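Local coordinates for enterocine A immunity protein (Enterococcus faecium, PDB 2BL8) that confers immunity on its bacterial host against the pediocin-like bacteriocin enterocin A, at residues H10-D15 against E75-L80; D21-D26 against N65-T70; L28-K33 against N52-Y57. All blocks are in the same frame, centred on the assembly; numbering follows the deposited sequence.

Contact 1. Residues H10-D15 against E75-L80; sequences HELYND and ELIRNL
L12 and L76 mesh at the middle of this contact, where two nearly antiparallel helix segments pack with an angle of 160° between their N-to-C directions and axes 10.1 Å apart at closest approach. The CA atoms of L12 and L76, 6.6 Å apart, mark the closest backbone level. The two leucine side chains run past one another in opposite directions. L76 extends across the interface until its CD1 lies 3.9 Å from L12 CA, so this methyl rests against the backbone of the 10-15 segment and not just against another side chain. L12 answers with both branches: its CD1 lies 4.1 Å from L76 CD1, while its CD2 meets I77 CG1 at 3.9 Å. With CG of L12 anti to the backbone N (chi1 -175°), the fork straddles two consecutive residues of the 75-80 segment. All three residues are buried, and no hydrogen bond joins the segments; the evidence is for purely apolar packing here.

The other side is looser and more open to solvent. E11, partly exposed, crosses L76 at about a right angle, and its OE1 comes to 3.9 Å from L76 CD2, a van der Waals approach at the border. Its second oxygen, OE2, takes a weak hydrogen bond from Q7 within the same helix. D15 leans toward the 75-80 segment without touching it, but its OD2 is hydrogen-bonded to Q73 NE2, a polar tie beside the leucine packing. Inward, L12 also touches L31 and I77 touches L58 and Y59, which places the pair against helices 25-38 and 48-64. The arrangement is that of the first and last helices of an antiparallel four-helix bundle, packed side by side.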
# COMPACT_ATOMS: atom_id res chain seq x y z
N HIS A 10 1.71 -9.12 2.17
CA HIS A 10 1.59 -10.49 1.70
C HIS A 10 0.16 -10.76 1.25
O HIS A 10 -0.07 -11.34 0.19
CB HIS A 10 1.99 -11.46 2.82
CG HIS A 10 2.24 -12.86 2.35
ND1 HIS A 10 2.86 -13.81 3.14
CD2 HIS A 10 1.95 -13.48 1.18
CE1 HIS A 10 2.95 -14.95 2.48
NE2 HIS A 10 2.41 -14.77 1.28
N GLU A 11 -0.81 -10.32 2.04
CA GLU A 11 -2.21 -10.52 1.71
C GLU A 11 -2.64 -9.76 0.45
O GLU A 11 -3.39 -10.27 -0.37
CB GLU A 11 -3.10 -10.14 2.89
CG GLU A 11 -2.88 -11.00 4.12
CD GLU A 11 -3.69 -10.55 5.32
OE1 GLU A 11 -3.96 -9.34 5.45
OE2 GLU A 11 -4.05 -11.42 6.15
N LEU A 12 -2.15 -8.53 0.31
CA LEU A 12 -2.49 -7.72 -0.85
C LEU A 12 -1.88 -8.36 -2.10
O LEU A 12 -2.52 -8.44 -3.15
CB LEU A 12 -1.98 -6.29 -0.67
CG LEU A 12 -2.34 -5.25 -1.74
CD1 LEU A 12 -3.86 -5.13 -1.86
CD2 LEU A 12 -1.74 -3.90 -1.36
N TYR A 13 -0.64 -8.82 -1.98
CA TYR A 13 0.06 -9.46 -3.10
C TYR A 13 -0.71 -10.69 -3.56
O TYR A 13 -1.00 -10.84 -4.75
CB TYR A 13 1.47 -9.88 -2.68
CG TYR A 13 2.25 -10.53 -3.81
CD1 TYR A 13 3.20 -9.81 -4.52
CD2 TYR A 13 2.01 -11.85 -4.18
CE1 TYR A 13 3.89 -10.38 -5.59
CE2 TYR A 13 2.69 -12.43 -5.25
CZ TYR A 13 3.62 -11.69 -5.95
OH TYR A 13 4.30 -12.25 -7.01
N ASN A 14 -1.03 -11.57 -2.62
CA ASN A 14 -1.74 -12.80 -2.93
C ASN A 14 -3.12 -12.57 -3.53
O ASN A 14 -3.52 -13.26 -4.45
CB ASN A 14 -1.86 -13.68 -1.68
CG ASN A 14 -0.58 -14.43 -1.39
OD1 ASN A 14 0.48 -14.12 -1.93
ND2 ASN A 14 -0.67 -15.44 -0.52
N ASP A 15 -3.84 -11.58 -3.00
CA ASP A 15 -5.18 -11.31 -3.51
C ASP A 15 -5.13 -10.84 -4.96
O ASP A 15 -5.95 -11.24 -5.79
CB ASP A 15 -5.88 -10.25 -2.66
CG ASP A 15 -7.37 -10.20 -2.92
OD1 ASP A 15 -8.06 -11.15 -2.50
OD2 ASP A 15 -7.84 -9.23 -3.54
N GLU A 75 -9.29 -1.62 1.26
CA GLU A 75 -9.29 -1.73 2.71
C GLU A 75 -7.93 -2.19 3.22
O GLU A 75 -7.44 -1.70 4.24
CB GLU A 75 -10.41 -2.68 3.15
CG GLU A 75 -11.79 -2.03 3.00
CD GLU A 75 -12.92 -3.01 2.80
OE1 GLU A 75 -12.74 -4.21 3.06
OE2 GLU A 75 -14.01 -2.55 2.39
N LEU A 76 -7.29 -3.11 2.50
CA LEU A 76 -5.97 -3.56 2.90
C LEU A 76 -4.98 -2.40 2.76
O LEU A 76 -4.13 -2.20 3.63
CB LEU A 76 -5.51 -4.73 2.03
CG LEU A 76 -6.25 -6.05 2.25
CD1 LEU A 76 -5.75 -7.09 1.25
CD2 LEU A 76 -6.03 -6.52 3.69
N ILE A 77 -5.08 -1.63 1.68
CA ILE A 77 -4.17 -0.51 1.50
C ILE A 77 -4.36 0.50 2.63
O ILE A 77 -3.39 1.07 3.13
CB ILE A 77 -4.37 0.16 0.12
CG1 ILE A 77 -4.05 -0.84 -0.99
CG2 ILE A 77 -3.45 1.37 -0.01
CD1 ILE A 77 -4.40 -0.35 -2.39
N ARG A 78 -5.61 0.71 3.03
CA ARG A 78 -5.92 1.64 4.12
C ARG A 78 -5.27 1.17 5.42
O ARG A 78 -4.66 1.96 6.15
CB ARG A 78 -7.43 1.72 4.31
CG ARG A 78 -7.89 2.59 5.47
CD ARG A 78 -9.40 2.51 5.64
NE ARG A 78 -9.83 1.20 6.11
CZ ARG A 78 -11.09 0.76 6.05
NH1 ARG A 78 -12.04 1.52 5.53
NH2 ARG A 78 -11.39 -0.45 6.50
N ASN A 79 -5.39 -0.13 5.70
CA ASN A 79 -4.82 -0.70 6.91
C ASN A 79 -3.29 -0.60 6.91
O ASN A 79 -2.68 -0.35 7.95
CB ASN A 79 -5.27 -2.15 7.08
CG ASN A 79 -6.76 -2.26 7.38
OD1 ASN A 79 -7.32 -3.35 7.46
ND2 ASN A 79 -7.41 -1.11 7.57
N LEU A 80 -2.68 -0.78 5.74
CA LEU A 80 -1.23 -0.69 5.64
C LEU A 80 -0.75 0.71 6.03
O LEU A 80 0.20 0.87 6.79
CB LEU A 80 -0.76 -1.03 4.21
CG LEU A 80 0.76 -1.13 4.03
CD1 LEU A 80 1.32 -2.21 4.94
CD2 LEU A 80 1.08 -1.43 2.58

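Contact 2. Residues D21-D26 against N65-T70; sequences DPKYSD and NKIRFT
A helix-end junction of the four-helix bundle is joined here: the 3-10 turn leading into helix 25-38 packs on the loop between helices 48-64 and 71-84. K66, with positive phi, closes the preceding helix in a Schellman motif, and T70 is the N-cap of the next. In the 21-26 segment, D21 forms an Asx turn, its OD1 accepting from K23 N at 2.9 Å.

I67 supplies the apolar part of the contact. Its CG2 approaches the Y24 ring obliquely, 3.3 Å from CE1 of Y24, and its CD1 reaches past to 3.5 Å from K23 O. CG1 of I67 is anti to the carbonyl carbon (chi1 -67°), which aims this longer branch at the K23 backbone while CG2 meets the tyrosine.

Around this buried pair the polar links run through water. One water accepts from both K23 NZ and R68 N, each at 2.8 Å. A second water joins the other end of the contact, donating to both D26 OD2 and N65 OD1. A third water lies 2.6 Å from Y24 OH and donates to R68 O at 3.2 Å.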
# COMPACT_ATOMS: atom_id res chain seq x y z
N ASP A 21 -3.46 -11.02 -14.05
CA ASP A 21 -3.67 -9.95 -15.01
C ASP A 21 -2.35 -9.19 -15.18
O ASP A 21 -1.81 -8.66 -14.20
CB ASP A 21 -4.75 -8.99 -14.50
CG ASP A 21 -5.17 -7.97 -15.54
OD1 ASP A 21 -4.31 -7.55 -16.34
OD2 ASP A 21 -6.35 -7.58 -15.54
N PRO A 22 -1.82 -9.12 -16.41
CA PRO A 22 -0.56 -8.42 -16.68
C PRO A 22 -0.52 -6.95 -16.28
O PRO A 22 0.55 -6.41 -16.00
CB PRO A 22 -0.39 -8.61 -18.19
CG PRO A 22 -1.80 -8.68 -18.68
CD PRO A 22 -2.44 -9.58 -17.66
N LYS A 23 -1.68 -6.30 -16.23
CA LYS A 23 -1.73 -4.89 -15.86
C LYS A 23 -1.36 -4.67 -14.39
O LYS A 23 -1.17 -3.53 -13.95
CB LYS A 23 -3.12 -4.31 -16.13
CG LYS A 23 -4.21 -4.83 -15.21
CD LYS A 23 -5.54 -4.13 -15.50
CE LYS A 23 -6.63 -4.60 -14.55
NZ LYS A 23 -7.93 -3.91 -14.80
N TYR A 24 -1.25 -5.76 -13.64
CA TYR A 24 -0.89 -5.69 -12.22
C TYR A 24 0.53 -6.20 -12.00
O TYR A 24 1.00 -6.27 -10.87
CB TYR A 24 -1.86 -6.54 -11.39
CG TYR A 24 -3.25 -5.98 -11.25
CD1 TYR A 24 -3.48 -4.84 -10.47
CD2 TYR A 24 -4.33 -6.58 -11.87
CE1 TYR A 24 -4.77 -4.32 -10.33
CE2 TYR A 24 -5.62 -6.07 -11.74
CZ TYR A 24 -5.83 -4.94 -10.97
OH TYR A 24 -7.10 -4.43 -10.84
N SER A 25 1.21 -6.56 -13.09
CA SER A 25 2.57 -7.09 -13.00
C SER A 25 3.53 -6.17 -12.26
O SER A 25 4.28 -6.62 -11.39
CB SER A 25 3.12 -7.38 -14.40
OG SER A 25 3.12 -6.20 -15.19
N ASP A 26 3.51 -4.89 -12.60
CA ASP A 26 4.40 -3.92 -11.95
C ASP A 26 4.09 -3.79 -10.47
O ASP A 26 5.00 -3.76 -9.64
CB ASP A 26 4.28 -2.56 -12.63
CG ASP A 26 4.78 -2.57 -14.06
OD1 ASP A 26 5.93 -2.99 -14.29
OD2 ASP A 26 4.01 -2.17 -14.97
N ASN A 65 -2.64 4.10 -14.79
CA ASN A 65 -2.97 2.90 -15.55
C ASN A 65 -4.47 2.62 -15.57
O ASN A 65 -4.90 1.60 -16.11
CB ASN A 65 -2.22 1.69 -14.98
CG ASN A 65 -0.71 1.86 -15.02
OD1 ASN A 65 0.03 0.98 -14.60
ND2 ASN A 65 -0.26 3.00 -15.53
N LYS A 66 -5.25 3.52 -14.99
CA LYS A 66 -6.70 3.38 -14.94
C LYS A 66 -7.12 2.03 -14.36
O LYS A 66 -7.97 1.33 -14.92
CB LYS A 66 -7.28 3.58 -16.34
CG LYS A 66 -6.98 4.96 -16.91
CD LYS A 66 -7.48 5.13 -18.32
CE LYS A 66 -7.23 6.53 -18.84
NZ LYS A 66 -7.71 6.71 -20.24
N ILE A 67 -6.53 1.69 -13.22
CA ILE A 67 -6.80 0.44 -12.50
C ILE A 67 -7.73 0.69 -11.32
O ILE A 67 -7.63 1.73 -10.66
CB ILE A 67 -5.50 -0.17 -11.93
CG1 ILE A 67 -4.59 -0.63 -13.07
CG2 ILE A 67 -5.84 -1.32 -11.00
CD1 ILE A 67 -3.25 -1.14 -12.58
N ARG A 68 -8.61 -0.26 -11.04
CA ARG A 68 -9.54 -0.13 -9.92
C ARG A 68 -9.36 -1.29 -8.95
O ARG A 68 -9.64 -2.44 -9.29
CB ARG A 68 -10.99 -0.12 -10.41
CG ARG A 68 -11.36 1.04 -11.32
CD ARG A 68 -11.10 2.39 -10.67
NE ARG A 68 -11.79 2.55 -9.39
CZ ARG A 68 -11.77 3.66 -8.67
NH1 ARG A 68 -11.10 4.72 -9.11
NH2 ARG A 68 -12.42 3.73 -7.51
N PHE A 69 -8.89 -0.99 -7.75
CA PHE A 69 -8.71 -2.01 -6.72
C PHE A 69 -10.09 -2.41 -6.23
O PHE A 69 -11.03 -1.62 -6.28
CB PHE A 69 -7.92 -1.45 -5.54
CG PHE A 69 -6.49 -1.12 -5.87
CD1 PHE A 69 -5.60 -2.12 -6.21
CD2 PHE A 69 -6.04 0.20 -5.81
CE1 PHE A 69 -4.27 -1.82 -6.50
CE2 PHE A 69 -4.72 0.51 -6.10
CZ PHE A 69 -3.83 -0.49 -6.45
N THR A 70 -10.23 -3.64 -5.74
CA THR A 70 -11.51 -4.08 -5.21
C THR A 70 -11.70 -3.40 -3.86
O THR A 70 -10.74 -2.88 -3.29
CB THR A 70 -11.56 -5.61 -5.01
OG1 THR A 70 -10.58 -5.99 -4.04
CG2 THR A 70 -11.27 -6.32 -6.32
O HOH W 1 -9.13 -2.43 -12.77
O HOH W 2 -8.05 -5.13 -8.54
O HOH W 3 2.23 -0.52 -13.97

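Contact 3. Residues L28-K33 against N52-Y57; sequences LEVLQK and NRLVNY
One face of the Y57 ring receives V30: the CG2 methyl stands 4.0 Å from the ring centroid, 29° off the ring normal, which meets the geometry of a CH-pi contact. The methyl is displaced toward the hydroxyl half, its nearest ring atom being Y57 CE2 at 3.6 Å. V30 CG1 lies on the same side of the ring, 4.0 Å from Y57 CD2, toward the CB end. The ring extends toward the opposing helix because CG of Y57 is anti to the backbone N (chi1 170°).

L54 continues the packing one turn away. Its CD1 meets V30 CG1 at 3.7 Å as the two side chains pass in opposite directions, and its CD2 lies 3.9 Å from CD2 of L31, whose side chain crosses that of L54 at about a right angle. V30 thus bridges Y57 and L54, whereas L31 touches L54 from the buried side. No hydrogen bond crosses the interface.

The segments run almost exactly antiparallel, at 175°, with axes 11.2 Å apart. Helix 5-17 supports L31 through Y13, while helix 71-84 lies against L54. This pair of helices, 25-38 and 48-64, thus forms one side of the four-helix bundle, with L31 and L54 facing the other two helices.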
# COMPACT_ATOMS: atom_id res chain seq x y z
N LEU A 28 2.71 -6.00 -8.49
CA LEU A 28 3.12 -7.20 -7.78
C LEU A 28 4.63 -7.19 -7.55
O LEU A 28 5.11 -7.59 -6.49
CB LEU A 28 2.73 -8.45 -8.56
CG LEU A 28 1.23 -8.73 -8.70
CD1 LEU A 28 1.02 -9.95 -9.58
CD2 LEU A 28 0.62 -8.97 -7.32
N GLU A 29 5.38 -6.71 -8.54
CA GLU A 29 6.84 -6.65 -8.43
C GLU A 29 7.23 -5.72 -7.29
O GLU A 29 8.14 -6.03 -6.50
CB GLU A 29 7.44 -6.15 -9.74
CG GLU A 29 8.96 -6.09 -9.75
CD GLU A 29 9.51 -5.74 -11.12
OE1 GLU A 29 9.16 -6.44 -12.09
OE2 GLU A 29 10.29 -4.77 -11.22
N VAL A 30 6.56 -4.58 -7.19
CA VAL A 30 6.84 -3.62 -6.14
C VAL A 30 6.47 -4.19 -4.77
O VAL A 30 7.23 -4.06 -3.81
CB VAL A 30 6.08 -2.30 -6.37
CG1 VAL A 30 6.22 -1.41 -5.14
CG2 VAL A 30 6.66 -1.58 -7.58
N LEU A 31 5.31 -4.83 -4.69
CA LEU A 31 4.88 -5.42 -3.43
C LEU A 31 5.91 -6.46 -2.98
O LEU A 31 6.25 -6.54 -1.80
CB LEU A 31 3.51 -6.08 -3.58
CG LEU A 31 2.34 -5.09 -3.69
CD1 LEU A 31 1.07 -5.85 -4.05
CD2 LEU A 31 2.18 -4.35 -2.37
N GLN A 32 6.40 -7.24 -3.94
CA GLN A 32 7.40 -8.27 -3.65
C GLN A 32 8.63 -7.63 -3.03
O GLN A 32 9.12 -8.07 -1.99
CB GLN A 32 7.79 -9.00 -4.93
CG GLN A 32 8.95 -9.97 -4.73
CD GLN A 32 8.56 -11.18 -3.91
OE1 GLN A 32 7.85 -12.06 -4.39
NE2 GLN A 32 9.02 -11.23 -2.67
N LYS A 33 9.14 -6.59 -3.69
CA LYS A 33 10.32 -5.86 -3.25
C LYS A 33 10.15 -5.30 -1.84
O LYS A 33 11.05 -5.39 -1.01
CB LYS A 33 10.62 -4.73 -4.23
CG LYS A 33 11.90 -3.95 -3.94
CD LYS A 33 12.16 -2.91 -5.02
CE LYS A 33 13.46 -2.15 -4.77
NZ LYS A 33 13.74 -1.17 -5.85
N ASN A 52 4.77 4.34 3.23
CA ASN A 52 4.16 5.49 2.58
C ASN A 52 4.55 5.60 1.11
O ASN A 52 3.72 5.97 0.27
CB ASN A 52 4.53 6.78 3.31
CG ASN A 52 3.60 7.92 2.95
OD1 ASN A 52 2.41 7.86 3.22
ND2 ASN A 52 4.14 8.94 2.30
N ARG A 53 5.81 5.29 0.79
CA ARG A 53 6.25 5.34 -0.59
C ARG A 53 5.44 4.33 -1.40
O ARG A 53 5.08 4.58 -2.55
CB ARG A 53 7.74 5.00 -0.69
CG ARG A 53 8.66 6.06 -0.11
CD ARG A 53 10.13 5.66 -0.18
NE ARG A 53 10.58 5.33 -1.54
CZ ARG A 53 10.46 4.13 -2.10
NH1 ARG A 53 9.92 3.12 -1.43
NH2 ARG A 53 10.89 3.94 -3.34
N LEU A 54 5.16 3.19 -0.78
CA LEU A 54 4.40 2.14 -1.44
C LEU A 54 2.97 2.59 -1.72
O LEU A 54 2.46 2.39 -2.82
CB LEU A 54 4.38 0.87 -0.58
CG LEU A 54 3.41 -0.22 -1.06
CD1 LEU A 54 3.77 -0.66 -2.48
CD2 LEU A 54 3.47 -1.40 -0.11
N VAL A 55 2.34 3.20 -0.72
CA VAL A 55 0.96 3.66 -0.90
C VAL A 55 0.89 4.75 -1.97
O VAL A 55 -0.01 4.75 -2.81
CB VAL A 55 0.37 4.17 0.43
CG1 VAL A 55 -1.04 4.70 0.20
CG2 VAL A 55 0.33 3.03 1.44
N ASN A 56 1.85 5.67 -1.95
CA ASN A 56 1.90 6.73 -2.97
C ASN A 56 1.90 6.07 -4.35
O ASN A 56 1.16 6.47 -5.26
CB ASN A 56 3.20 7.54 -2.87
CG ASN A 56 3.23 8.51 -1.71
OD1 ASN A 56 4.29 9.08 -1.41
ND2 ASN A 56 2.09 8.73 -1.07
N TYR A 57 2.77 5.08 -4.51
CA TYR A 57 2.90 4.36 -5.78
C TYR A 57 1.61 3.66 -6.20
O TYR A 57 1.20 3.74 -7.36
CB TYR A 57 4.03 3.33 -5.67
CG TYR A 57 4.09 2.37 -6.83
CD1 TYR A 57 4.67 2.74 -8.04
CD2 TYR A 57 3.51 1.10 -6.74
CE1 TYR A 57 4.68 1.87 -9.14
CE2 TYR A 57 3.51 0.23 -7.82
CZ TYR A 57 4.09 0.62 -9.01
OH TYR A 57 4.08 -0.26 -10.08

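How the contacts relate
Along the chain the three contacts are nested: contact 3 lies inside the loop closed by contact 2, which lies inside that closed by contact 1. Contact 1 pairs helices 5-17 and 71-84, and contact 3 pairs helices 25-38 and 48-64; their centres are 11 Å apart. L12 CD2 to L31 CD2 at 4.1 Å and L80 CD2 to L54 CD2 at 3.6 Å join these pairs into one core. Contact 2 is peripheral, 13 Å from the chain centre; its centre lies 14 Å from that of contact 1 and 13 Å from that of contact 3, with which it shares helix 25-38. F69 connects it to I77 of contact 1. Together they tie all four helices into a single compact bundle.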